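Local coordinates for protein putative cytochrome P450 120 (Synechocystis sp., PDB 2VE3) that binds heme and retinoic acid and probably acts as a cytochrome P450 monooxygenase that inserts oxygen into its substrate, at residues L259-S264 / I315-G320; V382-G385 / E390-G393. All coordinates share one frame; numbering follows the deposited sequence.

How the interactions relate
Both interactions lie in the buried core of the cytochrome P450 fold, their centres 12 Å apart and their nearest atoms about 5 Å apart. They do not touch each other, but both touch the heme. Along the chain they follow in series: residues 259-264 and 315-320 close interaction 1 before 382-385 and 390-393 open interaction 2. Interaction 1 joins helix 241-272 to the loop between helix 302-314 and strand 320-325, where heme and retinoic acid pockets meet. Interaction 2 is formed within the loop leading into helix 394-411 and carries the axial cysteine. Retinoic acid and the cysteine lie on opposite faces of the porphyrin, which the two contacts border.

Interaction 1. Residues L259-S264 / I315-G320; sequences LTSALS and IPPVGG. With HEM (protoporphyrin IX containing Fe), chain C; REA (retinoic acid), chain D.
Ser261 and Pro317 mark the closest backbone approach, their CA atoms 5.3 Å apart, where residues 259-264 of helix 241-272 face an irregular strip that leaves helical geometry at Ile315. No direct hydrogen bond crosses between the two segments. A water bridges them instead: it donates to Ile315 O at 2.8 Å and is hydrogen-bonded to Ser261 OG. The serine hydroxyl is set anti to the backbone nitrogen (chi1 -176°), which swings OG off the helix toward the loop. There it lies alongside Pro317, 3.6 Å from Pro317 CA, and is also hydrogen-bonded to Pro430 O, so this buried oxygen has two polar partners, the water and Pro430 O. Pro317 O in turn is hydrogen-bonded to Ser429, which ties the loop to the Ser429-Pro430 pair at the start of strand 430-432. One helix position on, Ala262 CB meets Pro317 CG at 4.1 Å, and a small apolar contact results. The helix is the long central one of P450 enzymes, and 259-264 begins right after Thr258, the last residue of the family's A-G-x-E-T signature. The facing loop is the one that runs from the K helix into the sheet and borders the retinoic acid pocket. Pro317 CB, CG and CD lie beside a methyl at the porphyrin margin, CD 3.6 Å from HEM CMB. On the helix, Leu259 CD1 touches a second methyl, CMC. Val318 CG2, anti to the carbonyl carbon, sits over the meso carbon HEM CHB at 3.5 Å, while CG1 lies between the heme methyl CMA and the retinoid, 3.8 Å from REA C8. Farther along the retinoid chain, Gly319 N lies 3.6 Å from REA C11, and a side chain at Gly319 would be crowded by REA C13.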
loop_
_atom_site.group_PDB
_atom_site.type_symbol
_atom_site.label_atom_id
_atom_site.label_comp_id
_atom_site.label_asym_id
_atom_site.label_seq_id
_atom_site.Cartn_x
_atom_site.Cartn_y
_atom_site.Cartn_z
ATOM N N LEU A 259 -2.935 -3.834 -2.052
ATOM C CA LEU A 259 -3.853 -4.165 -3.136
ATOM C C LEU A 259 -5.228 -4.567 -2.658
ATOM O O LEU A 259 -6.207 -4.313 -3.337
ATOM C CB LEU A 259 -3.250 -5.201 -4.092
ATOM C CG LEU A 259 -2.501 -4.362 -5.122
ATOM C CD1 LEU A 259 -1.089 -4.839 -5.342
ATOM C CD2 LEU A 259 -3.326 -4.205 -6.426
ATOM N N THR A 260 -5.307 -5.206 -1.492
ATOM C CA THR A 260 -6.601 -5.441 -0.844
ATOM C C THR A 260 -7.403 -4.139 -0.663
ATOM O O THR A 260 -8.565 -4.070 -1.020
ATOM C CB THR A 260 -6.409 -6.116 0.504
ATOM O OG1 THR A 260 -6.007 -7.482 0.292
ATOM C CG2 THR A 260 -7.699 -6.084 1.274
ATOM N N SER A 261 -6.767 -3.121 -0.099
ATOM C CA SER A 261 -7.368 -1.797 0.041
ATOM C C SER A 261 -7.740 -1.143 -1.321
ATOM O O SER A 261 -8.894 -0.740 -1.520
ATOM C CB SER A 261 -6.468 -0.896 0.888
ATOM O OG SER A 261 -7.074 0.359 1.110
ATOM N N ALA A 262 -6.788 -1.069 -2.257
ATOM C CA ALA A 262 -7.041 -0.412 -3.543
ATOM C C ALA A 262 -8.243 -1.033 -4.268
ATOM O O ALA A 262 -9.078 -0.310 -4.810
ATOM C CB ALA A 262 -5.794 -0.416 -4.432
ATOM N N LEU A 263 -8.335 -2.365 -4.250
ATOM C CA LEU A 263 -9.403 -3.068 -4.990
ATOM C C LEU A 263 -10.750 -3.051 -4.294
ATOM O O LEU A 263 -11.759 -3.041 -4.987
ATOM C CB LEU A 263 -9.027 -4.514 -5.329
ATOM C CG LEU A 263 -7.699 -4.824 -6.025
ATOM C CD1 LEU A 263 -7.658 -6.322 -6.300
ATOM C CD2 LEU A 263 -7.463 -4.014 -7.308
ATOM N N SER A 264 -10.785 -3.099 -2.951
ATOM C CA SER A 264 -12.044 -2.855 -2.235
ATOM C C SER A 264 -12.516 -1.428 -2.491
ATOM O O SER A 264 -13.716 -1.208 -2.681
ATOM C CB SER A 264 -11.969 -3.116 -0.723
ATOM O OG SER A 264 -10.862 -2.468 -0.123
ATOM N N ILE A 315 -9.300 7.406 -1.764
ATOM C CA ILE A 315 -9.070 6.459 -0.665
ATOM C C ILE A 315 -7.648 5.882 -0.746
ATOM O O ILE A 315 -7.455 4.811 -1.307
ATOM C CB ILE A 315 -10.104 5.299 -0.679
ATOM C CG1 ILE A 315 -11.550 5.825 -0.738
ATOM C CG2 ILE A 315 -9.924 4.407 0.555
ATOM C CD1 ILE A 315 -12.569 4.730 -0.994
ATOM N N PRO A 316 -6.649 6.582 -0.193
ATOM C CA PRO A 316 -5.274 6.106 -0.376
ATOM C C PRO A 316 -5.022 4.852 0.491
ATOM O O PRO A 316 -5.337 4.848 1.694
ATOM C CB PRO A 316 -4.416 7.298 0.096
ATOM C CG PRO A 316 -5.385 8.429 0.377
ATOM C CD PRO A 316 -6.695 7.794 0.640
ATOM N N PRO A 317 -4.479 3.784 -0.115
ATOM C CA PRO A 317 -4.274 2.513 0.629
ATOM C C PRO A 317 -3.320 2.664 1.812
ATOM O O PRO A 317 -3.490 1.992 2.842
ATOM C CB PRO A 317 -3.648 1.584 -0.429
ATOM C CG PRO A 317 -4.092 2.166 -1.734
ATOM C CD PRO A 317 -4.045 3.662 -1.521
ATOM N N VAL A 318 -2.316 3.521 1.649
ATOM C CA VAL A 318 -1.268 3.755 2.658
ATOM C C VAL A 318 -1.466 5.183 3.148
ATOM O O VAL A 318 -1.469 6.120 2.336
ATOM C CB VAL A 318 0.152 3.585 2.066
ATOM C CG1 VAL A 318 1.238 3.926 3.110
ATOM C CG2 VAL A 318 0.342 2.159 1.548
ATOM N N GLY A 319 -1.664 5.333 4.460
ATOM C CA GLY A 319 -2.013 6.621 5.055
ATOM C C GLY A 319 -0.891 7.643 5.113
ATOM O O GLY A 319 -1.125 8.856 5.029
ATOM N N GLY A 320 0.337 7.157 5.263
ATOM C CA GLY A 320 1.481 8.037 5.341
ATOM C C GLY A 320 2.733 7.287 5.736
ATOM O O GLY A 320 2.681 6.071 5.967
HETATM C CHA HEM C . 7.006 2.134 -0.342
HETATM C CHB HEM C . 2.304 3.003 -1.222
HETATM C CHC HEM C . 1.912 -1.288 -3.480
HETATM C CHD HEM C . 6.407 -2.407 -2.135
HETATM C C1A HEM C . 5.775 2.776 -0.386
HETATM C C2A HEM C . 5.447 4.093 0.130
HETATM C C3A HEM C . 4.147 4.329 -0.135
HETATM C C4A HEM C . 3.612 3.165 -0.798
HETATM C CMA HEM C . 3.321 5.581 0.213
HETATM C CAA HEM C . 6.447 5.062 0.804
HETATM C CBA HEM C . 6.470 4.927 2.324
HETATM C CGA HEM C . 7.601 5.794 2.836
HETATM O O1A HEM C . 7.516 7.042 2.642
HETATM O O2A HEM C . 8.573 5.244 3.433
HETATM C C1B HEM C . 1.800 1.939 -1.945
HETATM C C2B HEM C . 0.477 1.848 -2.548
HETATM C C3B HEM C . 0.374 0.662 -3.180
HETATM C C4B HEM C . 1.622 -0.029 -2.988
HETATM C CMB HEM C . -0.593 2.960 -2.463
HETATM C CAB HEM C . -0.835 0.054 -3.964
HETATM C CBB HEM C . -1.677 0.786 -4.711
HETATM C C1C HEM C . 3.104 -1.964 -3.367
HETATM C C2C HEM C . 3.430 -3.242 -3.966
HETATM C C3C HEM C . 4.678 -3.560 -3.598
HETATM C C4C HEM C . 5.168 -2.485 -2.734
HETATM C CMC HEM C . 2.492 -4.055 -4.901
HETATM C CAC HEM C . 5.496 -4.816 -4.018
HETATM C CBC HEM C . 5.255 -6.048 -3.554
HETATM C C1D HEM C . 6.946 -1.333 -1.457
HETATM C C2D HEM C . 8.201 -1.371 -0.753
HETATM C C3D HEM C . 8.394 0.038 -0.183
HETATM C C4D HEM C . 7.242 0.799 -0.628
HETATM C CMD HEM C . 9.143 -2.594 -0.602
HETATM C CAD HEM C . 9.573 0.566 0.667
HETATM C CBD HEM C . 10.438 1.456 -0.223
HETATM C CGD HEM C . 11.629 1.977 0.545
HETATM O O1D HEM C . 12.553 2.507 -0.122
HETATM O O2D HEM C . 11.681 1.872 1.807
HETATM N NA HEM C . 4.635 2.245 -0.941
HETATM N NB HEM C . 2.467 0.765 -2.220
HETATM N NC HEM C . 4.180 -1.529 -2.611
HETATM N ND HEM C . 6.415 -0.042 -1.378
HETATM FE FE HEM C . 4.482 0.451 -2.064
HETATM C C1 REA D . 4.345 -0.405 2.723
HETATM C C2 REA D . 5.660 -1.111 2.409
HETATM C C3 REA D . 6.792 -0.509 3.244
HETATM C C4 REA D . 6.570 -0.817 4.722
HETATM C C5 REA D . 5.137 -0.601 5.164
HETATM C C6 REA D . 4.098 -0.421 4.243
HETATM C C7 REA D . 2.736 -0.251 4.764
HETATM C C8 REA D . 2.327 1.038 5.323
HETATM C C9 REA D . 1.006 1.131 5.978
HETATM C C10 REA D . 0.837 2.240 6.892
HETATM C C11 REA D . -0.335 3.097 6.932
HETATM C C12 REA D . -0.065 4.362 7.613
HETATM C C13 REA D . -0.947 4.923 8.636
HETATM C C14 REA D . -0.567 6.208 9.072
HETATM C C15 REA D . -1.477 7.206 9.602
HETATM C C16 REA D . 4.411 1.063 2.259
HETATM C C17 REA D . 3.250 -1.148 1.958
HETATM C C18 REA D . 4.859 -0.613 6.647
HETATM C C19 REA D . -0.097 0.122 5.763
HETATM C C20 REA D . -2.131 4.158 9.167
HETATM O O1 REA D . -2.701 6.998 9.640
HETATM O O2 REA D . -1.030 8.283 10.026
HETATM O O HOH W 1 -7.817 2.073 -0.839
#

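Interaction 2. Residues V382-G385 / E390-G393; sequences VPFG and ECLG. With HEM (protoporphyrin IX containing Fe), chain C.
Phe384 O accepts the backbone hydrogen bond of Cys391 N at 2.9 Å, with a nearly straight N-H (165°) arriving in the carbonyl plane. The same oxygen has a CA-H contact from Glu390, whose extended side chain passes it with CG. Metal binding comes from Cys391 SG, 2.6 Å from HEM FE, consistent with the axial ligand of the P450 F-x-x-G-x-R-x-C-x-G signature. Among apolar contacts, Phe384 CB meets Cys391 CB at 3.7 Å, and the sulfur lies obliquely beside the ring, 5.0 Å from its centroid. With CG anti to the carbonyl carbon (chi1 -58°), the CD1-CE1 side of the phenyl packs against a pyrrole on the cysteine side of the heme, CD1 3.6 Å from HEM C2B. Loss of the phenyl to an alanine here would probably open a gap beside the axial sulfur and along that pyrrole. Gly385 has a positive phi, which favours glycine, and a CB there would be crowded by HEM CAA; at Gly393 one would clash with HEM C3C. Glu390 forms a salt bridge with Lys394 on helix 394-411, which starts right after Gly393; Phe384 packs on that helix and on Leu312 of helix 302-314, while Leu392 faces helix 98-109.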
loop_
_atom_site.group_PDB
_atom_site.type_symbol
_atom_site.label_atom_id
_atom_site.label_comp_id
_atom_site.label_asym_id
_atom_site.label_seq_id
_atom_site.Cartn_x
_atom_site.Cartn_y
_atom_site.Cartn_z
ATOM N N VAL A 382 0.120 11.962 -4.047
ATOM C CA VAL A 382 1.211 11.146 -3.529
ATOM C C VAL A 382 0.777 9.796 -2.910
ATOM O O VAL A 382 1.184 9.479 -1.786
ATOM C CB VAL A 382 2.088 11.942 -2.530
ATOM C CG1 VAL A 382 2.903 13.025 -3.268
ATOM C CG2 VAL A 382 1.250 12.533 -1.369
ATOM N N PRO A 383 -0.002 8.988 -3.656
ATOM C CA PRO A 383 -0.467 7.674 -3.172
ATOM C C PRO A 383 0.711 6.680 -2.995
ATOM O O PRO A 383 0.624 5.760 -2.192
ATOM C CB PRO A 383 -1.418 7.203 -4.283
ATOM C CG PRO A 383 -0.900 7.913 -5.536
ATOM C CD PRO A 383 -0.445 9.255 -5.045
ATOM N N PHE A 384 1.803 6.900 -3.735
ATOM C CA PHE A 384 3.016 6.071 -3.651
ATOM C C PHE A 384 4.186 6.788 -2.977
ATOM O O PHE A 384 5.332 6.322 -3.047
ATOM C CB PHE A 384 3.435 5.583 -5.044
ATOM C CG PHE A 384 2.360 4.789 -5.756
ATOM C CD1 PHE A 384 2.084 3.462 -5.390
ATOM C CD2 PHE A 384 1.599 5.374 -6.768
ATOM C CE1 PHE A 384 1.095 2.725 -6.043
ATOM C CE2 PHE A 384 0.604 4.639 -7.428
ATOM C CZ PHE A 384 0.356 3.319 -7.064
ATOM N N GLY A 385 3.906 7.907 -2.324
ATOM C CA GLY A 385 4.944 8.705 -1.687
ATOM C C GLY A 385 5.755 9.500 -2.702
ATOM O O GLY A 385 5.244 9.910 -3.759
ATOM N N GLU A 390 9.999 6.404 -2.377
ATOM C CA GLU A 390 8.847 6.221 -3.249
ATOM C C GLU A 390 8.611 4.739 -3.541
ATOM O O GLU A 390 9.546 4.010 -3.893
ATOM C CB GLU A 390 9.039 6.983 -4.557
ATOM C CG GLU A 390 7.772 7.088 -5.380
ATOM C CD GLU A 390 7.899 8.019 -6.587
ATOM O OE1 GLU A 390 8.751 8.932 -6.590
ATOM O OE2 GLU A 390 7.121 7.833 -7.540
ATOM N N CYS A 391 7.365 4.302 -3.397
ATOM C CA CYS A 391 6.991 2.909 -3.638
ATOM C C CYS A 391 7.762 2.304 -4.799
ATOM O O CYS A 391 7.838 2.878 -5.902
ATOM C CB CYS A 391 5.488 2.779 -3.876
ATOM S SG CYS A 391 4.957 1.156 -4.477
ATOM N N LEU A 392 8.321 1.129 -4.522
ATOM C CA LEU A 392 9.133 0.390 -5.458
ATOM C C LEU A 392 8.254 -0.526 -6.306
ATOM O O LEU A 392 8.633 -0.942 -7.406
ATOM C CB LEU A 392 10.106 -0.430 -4.619
ATOM C CG LEU A 392 11.331 -1.168 -5.105
ATOM C CD1 LEU A 392 12.319 -1.183 -3.958
ATOM C CD2 LEU A 392 10.964 -2.557 -5.476
ATOM N N GLY A 393 7.066 -0.829 -5.799
ATOM C CA GLY A 393 6.183 -1.789 -6.446
ATOM C C GLY A 393 4.995 -1.173 -7.147
ATOM O O GLY A 393 4.077 -1.878 -7.542
HETATM C CHA HEM C . 7.006 2.134 -0.342
HETATM C CHB HEM C . 2.304 3.003 -1.222
HETATM C CHC HEM C . 1.912 -1.288 -3.480
HETATM C CHD HEM C . 6.407 -2.407 -2.135
HETATM C C1A HEM C . 5.775 2.776 -0.386
HETATM C C2A HEM C . 5.447 4.093 0.130
HETATM C C3A HEM C . 4.147 4.329 -0.135
HETATM C C4A HEM C . 3.612 3.165 -0.798
HETATM C CMA HEM C . 3.321 5.581 0.213
HETATM C CAA HEM C . 6.447 5.062 0.804
HETATM C CBA HEM C . 6.470 4.927 2.324
HETATM C CGA HEM C . 7.601 5.794 2.836
HETATM O O1A HEM C . 7.516 7.042 2.642
HETATM O O2A HEM C . 8.573 5.244 3.433
HETATM C C1B HEM C . 1.800 1.939 -1.945
HETATM C C2B HEM C . 0.477 1.848 -2.548
HETATM C C3B HEM C . 0.374 0.662 -3.180
HETATM C C4B HEM C . 1.622 -0.029 -2.988
HETATM C CMB HEM C . -0.593 2.960 -2.463
HETATM C CAB HEM C . -0.835 0.054 -3.964
HETATM C CBB HEM C . -1.677 0.786 -4.711
HETATM C C1C HEM C . 3.104 -1.964 -3.367
HETATM C C2C HEM C . 3.430 -3.242 -3.966
HETATM C C3C HEM C . 4.678 -3.560 -3.598
HETATM C C4C HEM C . 5.168 -2.485 -2.734
HETATM C CMC HEM C . 2.492 -4.055 -4.901
HETATM C CAC HEM C . 5.496 -4.816 -4.018
HETATM C CBC HEM C . 5.255 -6.048 -3.554
HETATM C C1D HEM C . 6.946 -1.333 -1.457
HETATM C C2D HEM C . 8.201 -1.371 -0.753
HETATM C C3D HEM C . 8.394 0.038 -0.183
HETATM C C4D HEM C . 7.242 0.799 -0.628
HETATM C CMD HEM C . 9.143 -2.594 -0.602
HETATM C CAD HEM C . 9.573 0.566 0.667
HETATM C CBD HEM C . 10.438 1.456 -0.223
HETATM C CGD HEM C . 11.629 1.977 0.545
HETATM O O1D HEM C . 12.553 2.507 -0.122
HETATM O O2D HEM C . 11.681 1.872 1.807
HETATM N NA HEM C . 4.635 2.245 -0.941
HETATM N NB HEM C . 2.467 0.765 -2.220
HETATM N NC HEM C . 4.180 -1.529 -2.611
HETATM N ND HEM C . 6.415 -0.042 -1.378
HETATM FE FE HEM C . 4.482 0.451 -2.064
#